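Local coordinates for protein aminopeptidase (Aneurinibacillus sp., PDB 2EK8) that probably acts as a zinc-dependent aminopeptidase of the M28 family, removing residues from the amino ends of peptide chains, at residues H228-E233 and A271-L276. Numbering follows the deposited sequence.
Sequences HHDSVE and AEENGL. With ZN (zinc ion), chain C; ZN (zinc ion), chain B.
E273 and D230 meet where the loops after strands 222-228 and 263-269 come together under two zinc ions. The carboxylate of D230 reaches across to the backbone of the other loop: OD2 takes the N-H of E273 on its syn lone pair at 3.0 Å and 164°, while OD1 accepts from E272 N at 3.0 Å, well above the carboxylate plane. H228 ND1 comes to that same OD1 from the opposite face, 2.9 Å away, giving one oxygen two donors. D230 CG sits between its own backbone N and carbonyl carbon (chi1 66°), which turns the carboxylate toward the H228 ring and the opposite loop alike.

On the far side of the imidazole ring, NE2 of H228 binds one zinc at 2.1 Å, a site to which D240 and D301 also contribute. E272 lies over a ring face, its CG 3.7 Å from the centroid in a CH-pi contact and its carboxylate stacked 21° from parallel. A bend at chi2 folds that carboxylate back over the ring, where OE1 accepts from the water shared by the metals. E273 clasps the second zinc unevenly, OE2 at 2.1 Å and OE1 at 2.6 Å, alongside D240 and H371; V232 CG1 packs against its CD, and another water joins its OE2 to V232 N.

The pair of water-bridged zinc ions matches the co-catalytic centre of M28 peptidases. D230 acts as a second-shell residue, orienting the H228 ring and fixing the backbone that presents E272 and E273; its hydrogen bond probably makes the imidazole a stronger zinc donor. E272, beside the bridging water, is consistent with the family's general-base glutamate.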
ATOM      1  N   HIS A 228       3.581  -1.263  -7.225  1.00 11.86           N
ATOM      2  CA  HIS A 228       2.626  -0.200  -7.521  1.00 11.96           C
ATOM      3  C   HIS A 228       3.382   1.030  -7.995  1.00 11.96           C
ATOM      4  O   HIS A 228       4.463   1.346  -7.481  1.00 10.48           O
ATOM      5  CB  HIS A 228       1.729   0.108  -6.312  1.00 11.12           C
ATOM      6  CG  HIS A 228       2.434   0.750  -5.156  1.00 11.40           C
ATOM      7  ND1 HIS A 228       2.490   2.118  -4.985  1.00 12.58           N
ATOM      8  CD2 HIS A 228       3.049   0.210  -4.077  1.00 12.15           C
ATOM      9  CE1 HIS A 228       3.104   2.391  -3.846  1.00 10.55           C
ATOM     10  NE2 HIS A 228       3.453   1.251  -3.276  1.00 12.35           N
ATOM     11  N   HIS A 229       2.816   1.711  -8.989  1.00 12.10           N
ATOM     12  CA  HIS A 229       3.469   2.876  -9.573  1.00 12.82           C
ATOM     13  C   HIS A 229       3.073   4.255  -9.064  1.00 13.11           C
ATOM     14  O   HIS A 229       3.607   5.260  -9.538  1.00 13.62           O
ATOM     15  CB  HIS A 229       3.355   2.836 -11.107  1.00 11.64           C
ATOM     16  CG  HIS A 229       1.977   2.532 -11.626  1.00 12.53           C
ATOM     17  ND1 HIS A 229       0.881   3.328 -11.370  1.00 13.19           N
ATOM     18  CD2 HIS A 229       1.537   1.540 -12.436  1.00 11.18           C
ATOM     19  CE1 HIS A 229      -0.175   2.838 -12.000  1.00  6.50           C
ATOM     20  NE2 HIS A 229       0.198   1.753 -12.654  1.00 14.30           N
ATOM     21  N   ASP A 230       2.153   4.313  -8.107  1.00 13.16           N
ATOM     22  CA  ASP A 230       1.740   5.597  -7.546  1.00 13.31           C
ATOM     23  C   ASP A 230       2.490   5.827  -6.241  1.00 13.77           C
ATOM     24  O   ASP A 230       3.037   4.890  -5.661  1.00 14.10           O
ATOM     25  CB  ASP A 230       0.233   5.618  -7.272  1.00 12.76           C
ATOM     26  CG  ASP A 230      -0.177   4.642  -6.184  1.00 13.00           C
ATOM     27  OD1 ASP A 230       0.216   3.458  -6.271  1.00 13.33           O
ATOM     28  OD2 ASP A 230      -0.895   5.054  -5.246  1.00 15.40           O
ATOM     29  N   SER A 231       2.521   7.080  -5.797  1.00 14.83           N
ATOM     30  CA  SER A 231       3.180   7.447  -4.546  1.00 15.31           C
ATOM     31  C   SER A 231       2.242   8.412  -3.827  1.00 15.73           C
ATOM     32  O   SER A 231       1.258   8.879  -4.412  1.00 15.13           O
ATOM     33  CB  SER A 231       4.529   8.129  -4.820  1.00 14.92           C
ATOM     34  OG  SER A 231       4.352   9.443  -5.327  1.00 15.51           O
ATOM     35  N   VAL A 232       2.523   8.708  -2.563  1.00 16.25           N
ATOM     36  CA  VAL A 232       1.666   9.626  -1.826  1.00 16.94           C
ATOM     37  C   VAL A 232       2.005  11.069  -2.176  1.00 17.31           C
ATOM     38  O   VAL A 232       3.081  11.357  -2.707  1.00 17.03           O
ATOM     39  CB  VAL A 232       1.789   9.429  -0.295  1.00 16.94           C
ATOM     40  CG1 VAL A 232       1.387   7.998   0.074  1.00 18.54           C
ATOM     41  CG2 VAL A 232       3.211   9.720   0.166  1.00 16.87           C
ATOM     42  N   GLU A 233       1.069  11.964  -1.887  1.00 18.49           N
ATOM     43  CA  GLU A 233       1.227  13.387  -2.155  1.00 20.93           C
ATOM     44  C   GLU A 233       2.552  13.903  -1.585  1.00 20.73           C
ATOM     45  O   GLU A 233       2.935  13.548  -0.472  1.00 20.92           O
ATOM     46  CB  GLU A 233       0.063  14.152  -1.519  1.00 22.14           C
ATOM     47  CG  GLU A 233      -0.097  15.590  -1.982  1.00 29.11           C
ATOM     48  CD  GLU A 233      -0.762  15.696  -3.344  1.00 34.91           C
ATOM     49  OE1 GLU A 233      -1.880  15.161  -3.506  1.00 40.25           O
ATOM     50  OE2 GLU A 233      -0.169  16.321  -4.249  1.00 38.90           O
ATOM     51  N   ALA A 271      -3.072   3.417  -7.947  1.00 13.11           N
ATOM     52  CA  ALA A 271      -3.817   3.738  -6.737  1.00 13.71           C
ATOM     53  C   ALA A 271      -3.646   2.772  -5.568  1.00 13.80           C
ATOM     54  O   ALA A 271      -4.607   2.462  -4.872  1.00 15.05           O
ATOM     55  CB  ALA A 271      -5.297   3.868  -7.077  1.00 13.97           C
ATOM     56  N   GLU A 272      -2.424   2.308  -5.337  1.00 13.71           N
ATOM     57  CA  GLU A 272      -2.166   1.400  -4.224  1.00 14.15           C
ATOM     58  C   GLU A 272      -2.268   2.164  -2.906  1.00 14.21           C
ATOM     59  O   GLU A 272      -2.763   1.643  -1.903  1.00 14.10           O
ATOM     60  CB  GLU A 272      -0.766   0.793  -4.367  1.00 13.93           C
ATOM     61  CG  GLU A 272      -0.351  -0.200  -3.282  1.00 15.77           C
ATOM     62  CD  GLU A 272       0.125   0.456  -1.989  1.00 16.47           C
ATOM     63  OE1 GLU A 272       0.422   1.673  -1.987  1.00 14.77           O
ATOM     64  OE2 GLU A 272       0.213  -0.265  -0.970  1.00 19.44           O
ATOM     65  N   GLU A 273      -1.815   3.414  -2.917  1.00 15.11           N
ATOM     66  CA  GLU A 273      -1.823   4.235  -1.708  1.00 16.65           C
ATOM     67  C   GLU A 273      -3.230   4.654  -1.284  1.00 18.70           C
ATOM     68  O   GLU A 273      -3.435   5.069  -0.147  1.00 20.54           O
ATOM     69  CB  GLU A 273      -0.951   5.478  -1.914  1.00 16.15           C
ATOM     70  CG  GLU A 273       0.495   5.170  -2.310  1.00 15.91           C
ATOM     71  CD  GLU A 273       1.359   4.692  -1.151  1.00 13.26           C
ATOM     72  OE1 GLU A 273       0.816   4.404  -0.060  1.00 18.08           O
ATOM     73  OE2 GLU A 273       2.592   4.597  -1.341  1.00 18.09           O
ATOM     74  N   ASN A 274      -4.189   4.520  -2.196  1.00 19.09           N
ATOM     75  CA  ASN A 274      -5.584   4.886  -1.944  1.00 21.58           C
ATOM     76  C   ASN A 274      -6.410   3.731  -1.402  1.00 21.27           C
ATOM     77  O   ASN A 274      -7.634   3.839  -1.298  1.00 24.46           O
ATOM     78  CB  ASN A 274      -6.248   5.370  -3.235  1.00 22.43           C
ATOM     79  CG  ASN A 274      -5.603   6.613  -3.791  1.00 25.78           C
ATOM     80  OD1 ASN A 274      -5.998   7.737  -3.465  1.00 29.57           O
ATOM     81  ND2 ASN A 274      -4.594   6.424  -4.627  1.00 27.10           N
ATOM     82  N   GLY A 275      -5.758   2.624  -1.073  1.00 19.62           N
ATOM     83  CA  GLY A 275      -6.491   1.483  -0.560  1.00 18.98           C
ATOM     84  C   GLY A 275      -6.427   0.269  -1.468  1.00 17.79           C
ATOM     85  O   GLY A 275      -7.392  -0.497  -1.570  1.00 17.53           O
ATOM     86  N   LEU A 276      -5.290   0.098  -2.136  1.00 16.04           N
ATOM     87  CA  LEU A 276      -5.071  -1.045  -3.019  1.00 15.24           C
ATOM     88  C   LEU A 276      -6.132  -1.155  -4.115  1.00 14.91           C
ATOM     89  O   LEU A 276      -6.461  -2.256  -4.551  1.00 13.98           O
ATOM     90  CB  LEU A 276      -5.074  -2.337  -2.192  1.00 16.05           C
ATOM     91  CG  LEU A 276      -4.322  -2.302  -0.857  1.00 15.30           C
ATOM     92  CD1 LEU A 276      -4.455  -3.644  -0.148  1.00 14.39           C
ATOM     93  CD2 LEU A 276      -2.859  -1.979  -1.103  1.00 14.60           C
TER
HETATM   94 ZN    ZN C1002       4.276   1.039  -1.373  1.00 17.59          ZN
HETATM   95 ZN    ZN B1001       3.278   3.872   0.494  1.00 19.96          ZN
HETATM   96  O   HOH W   1       4.783   6.735  -1.683  1.00 15.34           O
HETATM   97  O   HOH W   2       2.989   1.672   0.086  1.00 23.77           O